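Local coordinates for glyoxalase family protein (PDB 2P25) that is of unknown function but belongs to the glyoxalase/bleomycin resistance protein/dioxygenase superfamily, built from paired beta-alpha-beta-beta-beta modules, at residues A[64-68]-A[69-73]; A[89-93]-A[94-98]. All coordinates share one frame; numbering follows the deposited sequence.

Contact 1: A[64-68]-A[69-73]; sequences ARPSY and PEALG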
ATOM      1  N   ALA A  64      -8.770 -15.035   2.575  1.00 17.30           N
ATOM      2  CA  ALA A  64      -9.468 -13.818   2.171  1.00 17.29           C
ATOM      3  C   ALA A  64      -8.984 -12.590   2.930  1.00 16.67           C
ATOM      4  O   ALA A  64      -8.644 -12.659   4.112  1.00 16.96           O
ATOM      5  CB  ALA A  64     -10.974 -13.979   2.380  1.00 17.97           C
ATOM      6  N   ARG A  65      -8.994 -11.461   2.242  1.00 18.04           N
ATOM      7  CA  ARG A  65      -8.658 -10.191   2.871  1.00 18.25           C
ATOM      8  C   ARG A  65      -9.720  -9.927   3.961  1.00 18.90           C
ATOM      9  O   ARG A  65     -10.922  -9.936   3.681  1.00 19.42           O
ATOM     10  CB  ARG A  65      -8.720  -9.093   1.814  1.00 17.77           C
ATOM     11  CG  ARG A  65      -8.411  -7.710   2.394  1.00 19.91           C
ATOM     12  CD  ARG A  65      -8.566  -6.633   1.318  1.00 19.85           C
ATOM     13  NE  ARG A  65      -8.300  -5.307   1.862  1.00 19.05           N
ATOM     14  CZ  ARG A  65      -9.216  -4.527   2.427  1.00 21.45           C
ATOM     15  NH1 ARG A  65     -10.472  -4.951   2.559  1.00 20.92           N
ATOM     16  NH2 ARG A  65      -8.863  -3.322   2.875  1.00 21.49           N
ATOM     17  N   PRO A  66      -9.287  -9.723   5.213  1.00 19.78           N
ATOM     18  CA  PRO A  66     -10.278  -9.450   6.277  1.00 20.10           C
ATOM     19  C   PRO A  66     -11.140  -8.230   6.008  1.00 19.58           C
ATOM     20  O   PRO A  66     -10.678  -7.234   5.485  1.00 19.28           O
ATOM     21  CB  PRO A  66      -9.413  -9.211   7.518  1.00 20.76           C
ATOM     22  CG  PRO A  66      -8.189 -10.011   7.261  1.00 20.39           C
ATOM     23  CD  PRO A  66      -7.924  -9.822   5.768  1.00 21.08           C
ATOM     24  N   SER A  67     -12.418  -8.351   6.351  1.00 20.41           N
ATOM     25  CA  SER A  67     -13.324  -7.228   6.272  1.00 21.60           C
ATOM     26  C   SER A  67     -14.380  -7.411   7.362  1.00 21.37           C
ATOM     27  O   SER A  67     -14.590  -8.526   7.876  1.00 21.10           O
ATOM     28  CB  SER A  67     -13.935  -7.128   4.862  1.00 22.98           C
ATOM     29  OG  SER A  67     -14.718  -8.297   4.578  1.00 24.05           O
ATOM     30  N   TYR A  68     -15.007  -6.310   7.765  1.00 21.69           N
ATOM     31  CA  TYR A  68     -16.102  -6.380   8.746  1.00 22.30           C
ATOM     32  C   TYR A  68     -15.747  -7.138  10.038  1.00 22.76           C
ATOM     33  O   TYR A  68     -16.397  -8.112  10.416  1.00 22.96           O
ATOM     34  CB  TYR A  68     -17.388  -6.915   8.057  1.00 22.63           C
ATOM     35  CG  TYR A  68     -17.772  -6.023   6.895  1.00 22.15           C
ATOM     36  CD1 TYR A  68     -18.437  -4.814   7.113  1.00 24.51           C
ATOM     37  CD2 TYR A  68     -17.424  -6.361   5.581  1.00 21.83           C
ATOM     38  CE1 TYR A  68     -18.765  -3.960   6.041  1.00 23.97           C
ATOM     39  CE2 TYR A  68     -17.743  -5.522   4.512  1.00 24.54           C
ATOM     40  CZ  TYR A  68     -18.410  -4.320   4.760  1.00 25.02           C
ATOM     41  OH  TYR A  68     -18.724  -3.500   3.703  1.00 27.71           O
ATOM     42  N   PRO A  69     -14.723  -6.672  10.756  1.00 22.09           N
ATOM     43  CA  PRO A  69     -13.890  -5.491  10.498  1.00 21.85           C
ATOM     44  C   PRO A  69     -12.637  -5.768   9.652  1.00 20.78           C
ATOM     45  O   PRO A  69     -12.141  -6.899   9.602  1.00 20.69           O
ATOM     46  CB  PRO A  69     -13.452  -5.100  11.915  1.00 21.93           C
ATOM     47  CG  PRO A  69     -13.261  -6.443  12.602  1.00 22.34           C
ATOM     48  CD  PRO A  69     -14.400  -7.305  12.054  1.00 22.91           C
ATOM     49  N   GLU A  70     -12.125  -4.730   9.012  1.00 21.12           N
ATOM     50  CA  GLU A  70     -10.800  -4.828   8.398  1.00 20.81           C
ATOM     51  C   GLU A  70      -9.727  -5.009   9.478  1.00 20.11           C
ATOM     52  O   GLU A  70      -9.924  -4.682  10.651  1.00 19.66           O
ATOM     53  CB  GLU A  70     -10.495  -3.600   7.573  1.00 22.24           C
ATOM     54  CG  GLU A  70     -11.247  -3.540   6.242  1.00 25.05           C
ATOM     55  CD  GLU A  70     -10.884  -2.299   5.466  1.00 30.93           C
ATOM     56  OE1 GLU A  70     -10.302  -1.388   6.094  1.00 31.28           O
ATOM     57  OE2 GLU A  70     -11.174  -2.222   4.245  1.00 30.48           O
ATOM     58  N   ALA A  71      -8.584  -5.537   9.066  1.00 18.46           N
ATOM     59  CA  ALA A  71      -7.515  -5.772  10.009  1.00 17.12           C
ATOM     60  C   ALA A  71      -6.509  -4.610   9.949  1.00 15.92           C
ATOM     61  O   ALA A  71      -6.471  -3.811   8.995  1.00 15.24           O
ATOM     62  CB  ALA A  71      -6.820  -7.093   9.689  1.00 17.51           C
ATOM     63  N   LEU A  72      -5.714  -4.544  10.989  1.00 14.71           N
ATOM     64  CA  LEU A  72      -4.540  -3.684  10.993  1.00 14.31           C
ATOM     65  C   LEU A  72      -3.667  -3.944   9.778  1.00 15.17           C
ATOM     66  O   LEU A  72      -3.588  -5.089   9.278  1.00 15.08           O
ATOM     67  CB  LEU A  72      -3.763  -3.933  12.288  1.00 14.41           C
ATOM     68  CG  LEU A  72      -4.516  -3.458  13.536  1.00 14.40           C
ATOM     69  CD1 LEU A  72      -3.859  -4.031  14.780  1.00 15.48           C
ATOM     70  CD2 LEU A  72      -4.564  -1.905  13.585  1.00 15.61           C
ATOM     71  N   GLY A  73      -3.004  -2.882   9.314  1.00 15.94           N
ATOM     72  CA  GLY A  73      -2.039  -2.987   8.215  1.00 15.35           C
ATOM     73  C   GLY A  73      -2.476  -2.148   7.039  1.00 16.13           C
ATOM     74  O   GLY A  73      -3.208  -1.182   7.186  1.00 16.71           O
TER
HETATM   75  O   HOH W   1     -13.189  -3.768   3.675  1.00 37.38           O
HETATM   76  O   HOH W   2      -8.210  -6.112   6.217  1.00 23.18           O
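R65 and E70, five residues apart round a proline-rich turn, meet in an end-on salt bridge in which two guanidinium nitrogens converge on a single carboxylate oxygen. NH2 of R65 makes the shorter and straighter bond, 2.9 Å to OE2 of E70 with an angle of 158° at the hydrogen, while NH1 of R65 lies 3.3 Å from the same OE2 and bends more. That oxygen sits at the guanidinium edge, nearly in its plane, but the carboxylate stands almost upright against it, the two planes 82° apart, and both nitrogens approach OE2 from above one face of the carboxylate. An arginine chain extended as far as NE, with chi1 at 179°, carries the guanidinium across the turn. NH2 of R65 also donates to the backbone O of R75, a second hold that should limit the rotation of the group, and OE1 of E70 accepts a hydrogen bond from ND2 of N12 of the second subunit.

Two waters knit the turn further. One accepts from NH1 of R65 and donates to OE2 of E70, at 2.6 Å from that oxygen; the other bridges O of P66 and N of A71, and lies over a face of the guanidinium.

The stretch belongs to the connection between strands 52-58 and 73-80, the passage from one four-stranded sheet of the glyoxalase-type fold to the other. The peptide bond between Y68 and P69 is cis and reverses the chain tightly, bringing CA of S67 within 4.1 Å of CA of E70. Beside this polar network, CB of P66 packs against CB of A71 at 4.0 Å. P66 also packs on P66 of the second subunit, and A71 on A64 of that subunit.

Contact 2: A[89-93]-A[94-98]; sequences AFLNE and QGIET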
ATOM      1  N   ALA A  89     -15.561   5.367 -16.645  1.00 15.80           N
ATOM      2  CA  ALA A  89     -16.089   4.836 -17.888  1.00 16.39           C
ATOM      3  C   ALA A  89     -15.147   3.769 -18.440  1.00 17.11           C
ATOM      4  O   ALA A  89     -15.599   2.684 -18.843  1.00 16.71           O
ATOM      5  CB  ALA A  89     -16.299   5.962 -18.915  1.00 16.39           C
ATOM      6  N   PHE A  90     -13.847   4.080 -18.465  1.00 16.81           N
ATOM      7  CA  PHE A  90     -12.818   3.133 -18.914  1.00 17.66           C
ATOM      8  C   PHE A  90     -12.886   1.810 -18.145  1.00 17.99           C
ATOM      9  O   PHE A  90     -12.920   0.732 -18.745  1.00 18.71           O
ATOM     10  CB  PHE A  90     -11.397   3.749 -18.828  1.00 18.07           C
ATOM     11  CG  PHE A  90     -10.296   2.731 -19.006  1.00 18.70           C
ATOM     12  CD1 PHE A  90      -9.896   2.337 -20.278  1.00 22.49           C
ATOM     13  CD2 PHE A  90      -9.696   2.139 -17.890  1.00 20.98           C
ATOM     14  CE1 PHE A  90      -8.881   1.382 -20.437  1.00 24.17           C
ATOM     15  CE2 PHE A  90      -8.692   1.186 -18.037  1.00 23.89           C
ATOM     16  CZ  PHE A  90      -8.290   0.803 -19.303  1.00 23.16           C
ATOM     17  N   LEU A  91     -12.959   1.885 -16.821  1.00 17.47           N
ATOM     18  CA  LEU A  91     -13.027   0.679 -16.005  1.00 17.63           C
ATOM     19  C   LEU A  91     -14.312  -0.105 -16.296  1.00 18.09           C
ATOM     20  O   LEU A  91     -14.283  -1.333 -16.475  1.00 18.24           O
ATOM     21  CB  LEU A  91     -12.946   1.022 -14.519  1.00 17.48           C
ATOM     22  CG  LEU A  91     -11.594   1.587 -14.033  1.00 18.37           C
ATOM     23  CD1 LEU A  91     -11.761   2.083 -12.582  1.00 18.89           C
ATOM     24  CD2 LEU A  91     -10.562   0.460 -14.091  1.00 19.04           C
ATOM     25  N   ASN A  92     -15.439   0.609 -16.340  1.00 18.05           N
ATOM     26  CA  ASN A  92     -16.729  -0.050 -16.553  1.00 19.16           C
ATOM     27  C   ASN A  92     -16.738  -0.759 -17.904  1.00 19.97           C
ATOM     28  O   ASN A  92     -17.271  -1.883 -18.031  1.00 20.44           O
ATOM     29  CB  ASN A  92     -17.898   0.946 -16.442  1.00 19.85           C
ATOM     30  CG  ASN A  92     -18.059   1.524 -15.044  1.00 19.38           C
ATOM     31  OD1 ASN A  92     -17.478   1.037 -14.044  1.00 23.30           O
ATOM     32  ND2 ASN A  92     -18.859   2.566 -14.952  1.00 18.78           N
ATOM     33  N   GLU A  93     -16.097  -0.146 -18.894  1.00 20.16           N
ATOM     34  CA  GLU A  93     -16.060  -0.753 -20.221  1.00 21.77           C
ATOM     35  C   GLU A  93     -15.274  -2.077 -20.174  1.00 21.87           C
ATOM     36  O   GLU A  93     -15.578  -3.011 -20.931  1.00 22.25           O
ATOM     37  CB  GLU A  93     -15.446   0.186 -21.234  1.00 21.32           C
ATOM     38  CG  GLU A  93     -15.560  -0.362 -22.664  1.00 24.45           C
ATOM     39  CD  GLU A  93     -14.856   0.511 -23.683  1.00 29.36           C
ATOM     40  OE1 GLU A  93     -13.744   0.990 -23.399  1.00 33.46           O
ATOM     41  OE2 GLU A  93     -15.413   0.708 -24.777  1.00 33.96           O
ATOM     42  N   GLN A  94     -14.277  -2.138 -19.286  1.00 22.57           N
ATOM     43  CA  GLN A  94     -13.453  -3.343 -19.106  1.00 22.79           C
ATOM     44  C   GLN A  94     -14.070  -4.348 -18.151  1.00 23.05           C
ATOM     45  O   GLN A  94     -13.418  -5.328 -17.794  1.00 23.61           O
ATOM     46  CB  GLN A  94     -12.063  -2.965 -18.587  1.00 23.59           C
ATOM     47  CG  GLN A  94     -11.276  -2.038 -19.507  1.00 26.10           C
ATOM     48  CD  GLN A  94     -10.845  -2.739 -20.766  1.00 31.05           C
ATOM     49  OE1 GLN A  94     -11.247  -2.371 -21.881  1.00 34.09           O
ATOM     50  NE2 GLN A  94     -10.027  -3.755 -20.605  1.00 31.87           N
ATOM     51  N   GLY A  95     -15.305  -4.102 -17.724  1.00 22.11           N
ATOM     52  CA  GLY A  95     -16.021  -5.023 -16.843  1.00 22.48           C
ATOM     53  C   GLY A  95     -15.644  -4.870 -15.382  1.00 22.70           C
ATOM     54  O   GLY A  95     -15.884  -5.779 -14.564  1.00 22.96           O
ATOM     55  N   ILE A  96     -15.040  -3.730 -15.041  1.00 21.59           N
ATOM     56  CA  ILE A  96     -14.675  -3.467 -13.654  1.00 21.32           C
ATOM     57  C   ILE A  96     -15.678  -2.493 -13.056  1.00 21.72           C
ATOM     58  O   ILE A  96     -15.748  -1.344 -13.474  1.00 21.68           O
ATOM     59  CB  ILE A  96     -13.256  -2.887 -13.543  1.00 21.12           C
ATOM     60  CG1 ILE A  96     -12.238  -3.916 -14.039  1.00 21.09           C
ATOM     61  CG2 ILE A  96     -12.950  -2.440 -12.062  1.00 20.62           C
ATOM     62  CD1 ILE A  96     -10.839  -3.315 -14.306  1.00 22.67           C
ATOM     63  N   GLU A  97     -16.450  -2.977 -12.087  1.00 21.46           N
ATOM     64  CA  GLU A  97     -17.471  -2.166 -11.414  1.00 22.29           C
ATOM     65  C   GLU A  97     -16.892  -1.090 -10.501  1.00 20.99           C
ATOM     66  O   GLU A  97     -15.827  -1.267  -9.914  1.00 20.05           O
ATOM     67  CB  GLU A  97     -18.418  -3.060 -10.629  1.00 23.34           C
ATOM     68  CG  GLU A  97     -19.178  -4.000 -11.513  1.00 28.56           C
ATOM     69  CD  GLU A  97     -20.363  -4.611 -10.790  1.00 37.00           C
ATOM     70  OE1 GLU A  97     -21.276  -3.847 -10.409  1.00 40.22           O
ATOM     71  OE2 GLU A  97     -20.364  -5.848 -10.583  1.00 41.30           O
ATOM     72  N   THR A  98     -17.591   0.040 -10.424  1.00 20.52           N
ATOM     73  CA  THR A  98     -17.171   1.134  -9.565  1.00 20.49           C
ATOM     74  C   THR A  98     -18.329   1.496  -8.655  1.00 21.05           C
ATOM     75  O   THR A  98     -19.509   1.380  -9.053  1.00 21.23           O
ATOM     76  CB  THR A  98     -16.714   2.374 -10.389  1.00 21.07           C
ATOM     77  OG1 THR A  98     -17.646   2.633 -11.438  1.00 19.44           O
ATOM     78  CG2 THR A  98     -15.327   2.137 -11.005  1.00 21.11           C
TER
HETATM   79  O   HOH W   3     -11.971   0.469 -21.689  1.00 38.50           O
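Chi1 of F90, at 168°, places its ring beside its own carbonyl carbon, where Q94 can lie over one ring face. The Q94 chain bends at chi2 (-70°), and its CG sits 4.1 Å from CZ of F90, offset toward the rim, while the amide and ring planes are nearly parallel. A water lies between OE1 of E93 and OE1 of Q94, close enough to bridge them.

These side chains flank a Schellman motif, a standard way of ending an alpha-helix. N of I96 reaches back to O of L91 at 2.9 Å, and N of G95 bonds to O of N92 at 3.0 Å, the nested 6→1 and 5→2 pair that defines the motif. G95 is its C-prime residue, and its positive phi of 82° turns the chain out of the helix. The last ordinary helical bond runs from N of Q94 to O of F90; the same N also makes a weak i-to-i+3 bond to O of L91, so that O of L91 receives two donors.

On the inner side, CD2 of L91 touches CD1 of I96 at 3.8 Å, the hydrophobic contact of the motif. Beyond it, CD1 of L91 packs against CG2 of T98 at 3.9 Å, these two side chains crossing at about a right angle.

L91, I96 and T98 all rest on F114 of strand 110-115. I96 also touches F22 and K26 of helix 16-26, and K26 NZ bonds to O of Q94, while F3 of the second subunit packs on F90 and L91.

In the fold
Followed from the N terminus, the chain completes strand 52-58 of the first four-stranded sheet and then enters contact 1, which folds the connection back on itself just before strand 73-80 opens the second sheet. Contact 2 comes next, at the end of helix 84-93, where the chain turns toward strand 102-103. The two are in series, neither nested nor crossed, and do not touch: their centres lie about 25 Å apart. Contact 1 ties the passage between sheets to the subunit interface, where G73 pairs with a strand of the second subunit, whereas contact 2 joins a helix end to strand 110-115 and helix 16-26 and meets the second subunit through side-chain packing.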